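Local coordinates for Lmo2445 protein (Listeria monocytogenes EGD-e, PDB 5HZL) that is of unknown function but is a secreted, calcium-binding, internalin-like leucine-rich-repeat protein, at residues P15-I20 with T45-D50. Sequence-based numbering, arbitrary orientation.
Sequences PLPAPI and TITQAD
A18 and I46 pair through their backbones in a two-stranded antiparallel sheet, strands 18-19 and 45-46, within the N-terminal internalin cap. The sequence family of this cap is grouped with the EF hands. The pairing joins residues 18-19 to the segment that leads into helix 48-51. I46 N donates to A18 O at 3.0 Å, almost straight at 173°. The return bond, A18 N to I46 O, is weak at 3.3 Å. I46 O also receives a CA-H...O contact from P17 CA, and A18 O receives one from T45 CA. P19 and T45 form the next, non-hydrogen-bonded pair, and their side chains point apart.

I46 has the largest share of the contact. From CB the chain splits. CG1 sits between the backbone N and the carbonyl carbon (chi1 56°), where it meets A18 O and, more loosely, I20 CG1. CG2 lies anti to the carbonyl carbon and packs on I20 CG1 at 3.4 Å and on I20 CD1. At the tip, CD1 reaches I20 CG1 at 4.0 Å. The two isoleucine side chains cross at about a right angle. F24, L37 and L51 also touch I46. I20 lies against A30, I33 and A34 of helix 27-36, the helix whose E27 and E31 bind calcium.

L16 packs beside the A18-I46 pair. Its CD2 comes near I46 O, while CD1 approaches Q48 N and Q48 OE1, each at 3.8 Å. Q48 NE2 turns to D52 OD1 and V76 O. A cis peptide bond joins L16 to P17, whose CB meets T45 CG2 at 3.6 Å. T47 and D50 form a capping box at the start of helix 48-51. D50 N donates to T47 OG1, and T47 N reaches D50 OD2 at 3.2 Å, on the anti side of the carboxylate and 28° out of its plane.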
ATOM      1  N   PRO A  15      28.357  18.359  -8.593  1.00 65.35           N
ATOM      2  CA  PRO A  15      28.832  18.729  -9.935  1.00 64.84           C
ATOM      3  C   PRO A  15      29.616  17.650 -10.672  1.00 60.73           C
ATOM      4  O   PRO A  15      30.461  16.996 -10.074  1.00 59.39           O
ATOM      5  CB  PRO A  15      29.710  19.965  -9.677  1.00 69.66           C
ATOM      6  CG  PRO A  15      29.459  20.377  -8.260  1.00 71.81           C
ATOM      7  CD  PRO A  15      29.063  19.124  -7.546  1.00 68.29           C
ATOM      8  N   LEU A  16      29.308  17.483 -11.961  1.00 60.65           N
ATOM      9  CA  LEU A  16      29.955  16.510 -12.851  1.00 58.83           C
ATOM     10  C   LEU A  16      30.859  17.234 -13.888  1.00 61.69           C
ATOM     11  O   LEU A  16      30.577  18.378 -14.245  1.00 66.25           O
ATOM     12  CB  LEU A  16      28.894  15.680 -13.579  1.00 57.60           C
ATOM     13  CG  LEU A  16      27.927  14.838 -12.731  1.00 55.87           C
ATOM     14  CD1 LEU A  16      26.913  14.143 -13.630  1.00 55.01           C
ATOM     15  CD2 LEU A  16      28.660  13.817 -11.870  1.00 53.20           C
ATOM     16  N   PRO A  17      31.899  16.585 -14.416  1.00 59.83           N
ATOM     17  CA  PRO A  17      32.255  15.189 -14.110  1.00 56.79           C
ATOM     18  C   PRO A  17      32.767  14.948 -12.696  1.00 55.25           C
ATOM     19  O   PRO A  17      33.308  15.853 -12.046  1.00 57.90           O
ATOM     20  CB  PRO A  17      33.355  14.868 -15.134  1.00 57.24           C
ATOM     21  CG  PRO A  17      33.249  15.925 -16.176  1.00 60.16           C
ATOM     22  CD  PRO A  17      32.756  17.140 -15.469  1.00 61.76           C
ATOM     23  N   ALA A  18      32.563  13.725 -12.231  1.00 52.45           N
ATOM     24  CA  ALA A  18      33.006  13.318 -10.899  1.00 51.58           C
ATOM     25  C   ALA A  18      33.000  11.806 -10.777  1.00 47.01           C
ATOM     26  O   ALA A  18      32.321  11.137 -11.560  1.00 45.60           O
ATOM     27  CB  ALA A  18      32.097  13.920  -9.839  1.00 52.55           C
ATOM     28  N   PRO A  19      33.759  11.258  -9.803  1.00 46.01           N
ATOM     29  CA  PRO A  19      33.728   9.793  -9.622  1.00 43.95           C
ATOM     30  C   PRO A  19      32.345   9.329  -9.156  1.00 42.22           C
ATOM     31  O   PRO A  19      31.619  10.080  -8.481  1.00 43.02           O
ATOM     32  CB  PRO A  19      34.782   9.518  -8.528  1.00 44.06           C
ATOM     33  CG  PRO A  19      35.558  10.773  -8.378  1.00 46.52           C
ATOM     34  CD  PRO A  19      34.683  11.906  -8.857  1.00 47.85           C
ATOM     35  N   ILE A  20      31.994   8.098  -9.501  1.00 40.89           N
ATOM     36  CA  ILE A  20      30.693   7.553  -9.117  1.00 38.39           C
ATOM     37  C   ILE A  20      30.512   7.571  -7.600  1.00 38.45           C
ATOM     38  O   ILE A  20      29.445   7.973  -7.130  1.00 40.24           O
ATOM     39  CB  ILE A  20      30.487   6.143  -9.685  1.00 37.27           C
ATOM     40  CG1 ILE A  20      30.585   6.182 -11.216  1.00 38.00           C
ATOM     41  CG2 ILE A  20      29.122   5.612  -9.277  1.00 37.12           C
ATOM     42  CD1 ILE A  20      30.614   4.830 -11.888  1.00 38.29           C
ATOM     43  N   THR A  45      35.228   8.032 -13.331  1.00 45.81           N
ATOM     44  CA  THR A  45      34.506   9.265 -13.540  1.00 48.17           C
ATOM     45  C   THR A  45      33.371   9.094 -14.536  1.00 49.55           C
ATOM     46  O   THR A  45      33.519   8.412 -15.551  1.00 50.37           O
ATOM     47  CB  THR A  45      35.483  10.345 -14.035  1.00 50.46           C
ATOM     48  OG1 THR A  45      36.474  10.554 -13.029  1.00 51.28           O
ATOM     49  CG2 THR A  45      34.791  11.662 -14.299  1.00 52.53           C
ATOM     50  N   ILE A  46      32.240   9.720 -14.220  1.00 50.45           N
ATOM     51  CA  ILE A  46      31.062   9.713 -15.077  1.00 51.40           C
ATOM     52  C   ILE A  46      30.683  11.143 -15.430  1.00 53.82           C
ATOM     53  O   ILE A  46      30.947  12.088 -14.666  1.00 55.23           O
ATOM     54  CB  ILE A  46      29.850   9.005 -14.447  1.00 50.58           C
ATOM     55  CG1 ILE A  46      29.488   9.630 -13.082  1.00 50.88           C
ATOM     56  CG2 ILE A  46      30.160   7.523 -14.325  1.00 49.92           C
ATOM     57  CD1 ILE A  46      28.211   9.098 -12.471  1.00 50.26           C
ATOM     58  N   THR A  47      30.047  11.274 -16.588  1.00 53.75           N
ATOM     59  CA  THR A  47      29.617  12.549 -17.113  1.00 55.43           C
ATOM     60  C   THR A  47      28.119  12.577 -17.122  1.00 53.30           C
ATOM     61  O   THR A  47      27.488  11.543 -16.928  1.00 51.36           O
ATOM     62  CB  THR A  47      30.109  12.722 -18.568  1.00 57.61           C
ATOM     63  OG1 THR A  47      29.553  11.681 -19.384  1.00 57.30           O
ATOM     64  CG2 THR A  47      31.647  12.664 -18.648  1.00 57.19           C
ATOM     65  N   GLN A  48      27.547  13.757 -17.358  1.00 54.63           N
ATOM     66  CA  GLN A  48      26.099  13.877 -17.448  1.00 54.23           C
ATOM     67  C   GLN A  48      25.635  13.050 -18.663  1.00 53.46           C
ATOM     68  O   GLN A  48      24.540  12.498 -18.639  1.00 52.35           O
ATOM     69  CB  GLN A  48      25.641  15.339 -17.528  1.00 56.76           C
ATOM     70  CG  GLN A  48      24.122  15.512 -17.610  1.00 56.96           C
ATOM     71  CD  GLN A  48      23.375  14.954 -16.409  1.00 55.08           C
ATOM     72  OE1 GLN A  48      23.653  15.310 -15.261  1.00 55.11           O
ATOM     73  NE2 GLN A  48      22.395  14.097 -16.673  1.00 54.28           N
ATOM     74  N   ALA A  49      26.481  12.963 -19.699  1.00 54.60           N
ATOM     75  CA  ALA A  49      26.197  12.159 -20.897  1.00 55.22           C
ATOM     76  C   ALA A  49      26.101  10.664 -20.564  1.00 55.14           C
ATOM     77  O   ALA A  49      25.332   9.947 -21.206  1.00 57.38           O
ATOM     78  CB  ALA A  49      27.249  12.383 -21.961  1.00 56.76           C
ATOM     79  N   ASP A  50      26.884  10.197 -19.583  1.00 54.40           N
ATOM     80  CA  ASP A  50      26.827   8.789 -19.146  1.00 52.86           C
ATOM     81  C   ASP A  50      25.494   8.538 -18.422  1.00 51.18           C
ATOM     82  O   ASP A  50      24.816   7.535 -18.690  1.00 49.30           O
ATOM     83  CB  ASP A  50      28.009   8.399 -18.232  1.00 53.07           C
ATOM     84  CG  ASP A  50      29.344   8.263 -18.979  1.00 55.21           C
ATOM     85  OD1 ASP A  50      29.361   7.699 -20.096  1.00 58.76           O
ATOM     86  OD2 ASP A  50      30.394   8.664 -18.419  1.00 54.50           O
TER